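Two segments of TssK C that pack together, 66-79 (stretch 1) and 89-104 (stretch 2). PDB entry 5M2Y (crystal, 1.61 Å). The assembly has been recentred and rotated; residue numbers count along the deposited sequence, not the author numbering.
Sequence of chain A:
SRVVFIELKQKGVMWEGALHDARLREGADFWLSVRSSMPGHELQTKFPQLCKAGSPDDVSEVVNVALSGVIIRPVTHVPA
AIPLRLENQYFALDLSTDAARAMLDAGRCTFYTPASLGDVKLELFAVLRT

Stretch 1 66-79: ALSGVIIRPVTHVP
Stretch 2, residues 89-104: QYFALDLSTDAARAML

Antiparallel strands satisfy their backbone in alternation, and this pair from TssK shows how the pattern runs until a helix takes over. The strand that starts at V70 lies beside strand 89-95, their N-to-C directions 140° apart. V70 to R73 have phi -92° to -117° and psi 113° to 130°; P74 is at -68°/138° and V75 at -124°/155°. The register pairs V70 with L95, I71 with D94, I72 with L93, R73 with A92 and P74 with F91, CA atoms 4.3 to 5.2 Å apart.

Hydrogen bonds fall at every second pair. I71 N donates to D94 O (2.9 Å) and D94 N returns to I71 O (2.7 Å); R73 N donates to A92 O (3.0 Å) and A92 N to R73 O (2.8 Å). P74, a proline, has no amide hydrogen, but its pair with F91 is a non-hydrogen-bonded one, so no hydrogen bond between these strands is forgone. Beyond it V75 N reaches Y90 O at 3.0 Å, whereas on the reverse link a water accepts from Y90 N (water O to Y90 N 2.9 Å) and lies within hydrogen-bonding reach of V75 O (water O to V75 O 2.8 Å).

On the face of I71 and R73, the R73 side chain (m, t, t; chi4 -89°) forms a salt bridge with D94 (chi1 t): NE and NH2 each lie 2.9 Å from OD2, which accepts from both. V75 (m) sets CG1 3.8 Å from A92 CB. The opposite face is apolar: I72 CG2 meets F91 CB at 3.6 Å, and V70 CG2 meets L95 CD2 at 3.8 Å.

At the other end G69 O accepts from S96 N (2.9 Å). G69 has phi 85° and psi 21°, and an ideal CB there would sit 2.3 Å from S96 OG, a clash. That hydroxyl (chi1 p) caps the helix that begins at T97, accepting from A99 N at 3.1 Å. L67 (t, p) then packs on the helix, CD1 3.9 Å from A102 CB and CD2 3.7 Å from M103 CG.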

# COMPACT_ATOMS: atom_id res chain seq x y z
N ALA A 66 -5.86 -10.55 7.94
CA ALA A 66 -5.67 -9.90 6.64
C ALA A 66 -6.96 -9.25 6.17
O ALA A 66 -8.05 -9.66 6.55
CB ALA A 66 -5.23 -10.92 5.61
N LEU A 67 -6.81 -8.22 5.33
CA LEU A 67 -7.93 -7.53 4.71
C LEU A 67 -8.08 -8.13 3.31
O LEU A 67 -7.16 -8.04 2.51
CB LEU A 67 -7.70 -6.01 4.64
CG LEU A 67 -8.79 -5.19 3.91
CD1 LEU A 67 -10.11 -5.20 4.66
CD2 LEU A 67 -8.32 -3.78 3.66
N SER A 68 -9.22 -8.76 3.05
CA SER A 68 -9.46 -9.34 1.73
C SER A 68 -9.94 -8.23 0.77
O SER A 68 -10.34 -7.16 1.21
CB SER A 68 -10.46 -10.49 1.81
OG SER A 68 -11.75 -10.02 2.16
N GLY A 69 -9.85 -8.51 -0.52
CA GLY A 69 -10.26 -7.58 -1.57
C GLY A 69 -9.21 -6.56 -1.96
O GLY A 69 -9.54 -5.50 -2.51
N VAL A 70 -7.93 -6.86 -1.65
CA VAL A 70 -6.81 -6.01 -1.99
C VAL A 70 -5.98 -6.76 -3.03
O VAL A 70 -5.45 -7.82 -2.74
CB VAL A 70 -5.98 -5.59 -0.76
CG1 VAL A 70 -4.84 -4.66 -1.15
CG2 VAL A 70 -6.86 -4.96 0.30
N ILE A 71 -5.94 -6.23 -4.27
CA ILE A 71 -5.16 -6.84 -5.33
C ILE A 71 -4.06 -5.85 -5.65
O ILE A 71 -4.33 -4.71 -5.99
CB ILE A 71 -5.99 -7.21 -6.59
CG1 ILE A 71 -7.15 -8.14 -6.24
CG2 ILE A 71 -5.09 -7.85 -7.65
CD1 ILE A 71 -8.23 -8.24 -7.33
N ILE A 72 -2.82 -6.30 -5.50
CA ILE A 72 -1.65 -5.48 -5.78
C ILE A 72 -1.27 -5.74 -7.23
O ILE A 72 -1.00 -6.87 -7.59
CB ILE A 72 -0.52 -5.76 -4.76
CG1 ILE A 72 -0.97 -5.36 -3.34
CG2 ILE A 72 0.77 -5.03 -5.17
CD1 ILE A 72 -0.04 -5.81 -2.20
N ARG A 73 -1.30 -4.70 -8.05
CA ARG A 73 -0.96 -4.86 -9.47
C ARG A 73 0.26 -4.04 -9.84
O ARG A 73 0.29 -2.84 -9.59
CB ARG A 73 -2.12 -4.43 -10.37
CG ARG A 73 -3.44 -5.10 -10.07
CD ARG A 73 -4.40 -4.92 -11.22
NE ARG A 73 -5.75 -5.39 -10.88
CZ ARG A 73 -6.16 -6.64 -11.07
NH1 ARG A 73 -5.37 -7.54 -11.61
NH2 ARG A 73 -7.40 -6.97 -10.72
N PRO A 74 1.27 -4.66 -10.51
CA PRO A 74 2.42 -3.87 -10.95
C PRO A 74 1.98 -2.90 -12.04
O PRO A 74 1.14 -3.25 -12.87
CB PRO A 74 3.41 -4.92 -11.45
CG PRO A 74 2.58 -6.05 -11.87
CD PRO A 74 1.40 -6.07 -10.93
N VAL A 75 2.48 -1.67 -11.97
CA VAL A 75 2.14 -0.63 -12.94
C VAL A 75 3.42 -0.10 -13.57
O VAL A 75 4.50 -0.17 -12.97
CB VAL A 75 1.27 0.51 -12.37
CG1 VAL A 75 -0.11 0.02 -11.93
CG2 VAL A 75 1.97 1.20 -11.21
N THR A 76 3.30 0.44 -14.80
CA THR A 76 4.44 1.03 -15.50
C THR A 76 4.84 2.35 -14.82
O THR A 76 6.02 2.64 -14.70
CB THR A 76 4.12 1.22 -16.98
OG1 THR A 76 2.95 2.01 -17.11
CG2 THR A 76 3.92 -0.09 -17.72
N HIS A 77 3.83 3.12 -14.35
CA HIS A 77 4.00 4.40 -13.67
C HIS A 77 2.74 4.81 -12.93
O HIS A 77 1.64 4.37 -13.28
CB HIS A 77 4.38 5.51 -14.67
CG HIS A 77 3.48 5.64 -15.85
ND1 HIS A 77 2.88 6.83 -16.18
CD2 HIS A 77 3.13 4.72 -16.78
CE1 HIS A 77 2.18 6.61 -17.28
NE2 HIS A 77 2.30 5.35 -17.67
N VAL A 78 2.92 5.68 -11.93
CA VAL A 78 1.84 6.27 -11.14
C VAL A 78 1.33 7.46 -12.00
O VAL A 78 2.15 8.24 -12.50
CB VAL A 78 2.31 6.66 -9.72
CG1 VAL A 78 1.24 7.44 -8.95
CG2 VAL A 78 2.75 5.44 -8.93
N PRO A 79 0.00 7.57 -12.22
CA PRO A 79 -0.53 8.65 -13.07
C PRO A 79 -0.58 10.02 -12.38
O PRO A 79 -1.64 10.65 -12.31
CB PRO A 79 -1.92 8.14 -13.44
CG PRO A 79 -2.33 7.37 -12.25
CD PRO A 79 -1.09 6.71 -11.71
N GLN A 89 9.90 0.07 -7.86
CA GLN A 89 8.83 -0.63 -8.54
C GLN A 89 7.54 -0.06 -8.00
O GLN A 89 7.43 0.18 -6.80
CB GLN A 89 8.91 -2.12 -8.26
CG GLN A 89 10.11 -2.79 -8.93
CD GLN A 89 10.05 -2.80 -10.44
OE1 GLN A 89 8.98 -2.85 -11.06
NE2 GLN A 89 11.21 -2.85 -11.07
N TYR A 90 6.58 0.19 -8.90
CA TYR A 90 5.30 0.79 -8.53
C TYR A 90 4.16 -0.19 -8.67
O TYR A 90 4.18 -1.04 -9.56
CB TYR A 90 5.05 2.09 -9.30
CG TYR A 90 6.14 3.12 -9.03
CD1 TYR A 90 7.33 3.11 -9.74
CD2 TYR A 90 5.99 4.05 -8.03
CE1 TYR A 90 8.35 4.02 -9.46
CE2 TYR A 90 7.00 4.97 -7.73
CZ TYR A 90 8.17 4.95 -8.45
OH TYR A 90 9.18 5.84 -8.16
N PHE A 91 3.21 -0.11 -7.74
CA PHE A 91 2.07 -1.01 -7.71
C PHE A 91 0.80 -0.28 -7.35
O PHE A 91 0.81 0.56 -6.46
CB PHE A 91 2.28 -2.13 -6.69
CG PHE A 91 3.55 -2.93 -6.85
CD1 PHE A 91 4.74 -2.50 -6.29
CD2 PHE A 91 3.56 -4.12 -7.58
CE1 PHE A 91 5.93 -3.23 -6.48
CE2 PHE A 91 4.75 -4.84 -7.77
CZ PHE A 91 5.93 -4.39 -7.21
N ALA A 92 -0.28 -0.60 -8.03
CA ALA A 92 -1.57 -0.03 -7.70
C ALA A 92 -2.28 -0.94 -6.72
O ALA A 92 -2.13 -2.15 -6.79
CB ALA A 92 -2.42 0.09 -8.94
N LEU A 93 -3.05 -0.34 -5.81
CA LEU A 93 -3.89 -1.12 -4.92
C LEU A 93 -5.28 -1.15 -5.57
O LEU A 93 -5.94 -0.12 -5.68
CB LEU A 93 -3.97 -0.51 -3.52
CG LEU A 93 -2.67 -0.40 -2.72
CD1 LEU A 93 -2.97 0.11 -1.33
CD2 LEU A 93 -1.92 -1.74 -2.65
N ASP A 94 -5.66 -2.31 -6.08
CA ASP A 94 -6.96 -2.51 -6.70
C ASP A 94 -7.85 -2.97 -5.54
O ASP A 94 -7.81 -4.13 -5.14
CB ASP A 94 -6.90 -3.54 -7.84
CG ASP A 94 -8.17 -3.64 -8.67
OD1 ASP A 94 -9.18 -3.03 -8.28
OD2 ASP A 94 -8.16 -4.36 -9.68
N LEU A 95 -8.59 -2.02 -4.96
CA LEU A 95 -9.44 -2.27 -3.81
C LEU A 95 -10.88 -2.56 -4.15
O LEU A 95 -11.48 -1.90 -5.00
CB LEU A 95 -9.38 -1.08 -2.85
CG LEU A 95 -7.98 -0.60 -2.38
CD1 LEU A 95 -8.07 0.74 -1.63
CD2 LEU A 95 -7.28 -1.66 -1.54
N SER A 96 -11.45 -3.55 -3.45
CA SER A 96 -12.88 -3.88 -3.55
C SER A 96 -13.62 -2.76 -2.80
O SER A 96 -13.00 -1.96 -2.10
CB SER A 96 -13.16 -5.22 -2.88
OG SER A 96 -13.06 -5.16 -1.47
N THR A 97 -14.96 -2.71 -2.96
CA THR A 97 -15.79 -1.72 -2.28
C THR A 97 -15.61 -1.84 -0.76
O THR A 97 -15.36 -0.83 -0.10
CB THR A 97 -17.25 -1.87 -2.72
OG1 THR A 97 -17.31 -1.72 -4.14
CG2 THR A 97 -18.18 -0.87 -2.03
N ASP A 98 -15.67 -3.08 -0.23
CA ASP A 98 -15.53 -3.37 1.19
C ASP A 98 -14.15 -3.03 1.74
O ASP A 98 -14.07 -2.49 2.84
CB ASP A 98 -15.90 -4.84 1.49
CG ASP A 98 -17.37 -5.17 1.35
OD1 ASP A 98 -18.18 -4.23 1.16
OD2 ASP A 98 -17.71 -6.36 1.43
N ALA A 99 -13.08 -3.34 0.98
CA ALA A 99 -11.71 -3.07 1.40
C ALA A 99 -11.43 -1.58 1.58
O ALA A 99 -10.92 -1.19 2.62
CB ALA A 99 -10.72 -3.66 0.41
N ALA A 100 -11.80 -0.76 0.58
CA ALA A 100 -11.64 0.69 0.58
C ALA A 100 -12.40 1.31 1.75
O ALA A 100 -11.83 2.10 2.50
CB ALA A 100 -12.15 1.26 -0.72
N ARG A 101 -13.66 0.90 1.94
CA ARG A 101 -14.51 1.36 3.03
C ARG A 101 -13.90 1.00 4.39
O ARG A 101 -13.84 1.86 5.25
CB ARG A 101 -15.94 0.79 2.88
CG ARG A 101 -16.93 1.24 3.95
CD ARG A 101 -18.33 0.69 3.71
N ALA A 102 -13.43 -0.26 4.56
CA ALA A 102 -12.84 -0.74 5.82
C ALA A 102 -11.63 0.09 6.24
O ALA A 102 -11.54 0.43 7.41
CB ALA A 102 -12.45 -2.22 5.70
N MET A 103 -10.74 0.44 5.30
CA MET A 103 -9.54 1.24 5.58
C MET A 103 -9.90 2.69 5.89
O MET A 103 -9.39 3.24 6.87
CB MET A 103 -8.55 1.17 4.42
CG MET A 103 -7.84 -0.14 4.34
SD MET A 103 -6.63 -0.16 3.03
CE MET A 103 -7.66 -0.22 1.68
N LEU A 104 -10.76 3.30 5.07
CA LEU A 104 -11.17 4.69 5.24
C LEU A 104 -11.97 4.90 6.53
O LEU A 104 -11.72 5.88 7.23
CB LEU A 104 -11.90 5.21 4.00
CG LEU A 104 -11.06 5.29 2.71
CD1 LEU A 104 -11.93 5.40 1.49
CD2 LEU A 104 -10.03 6.44 2.78
O HOH W 1 7.01 -0.08 -11.76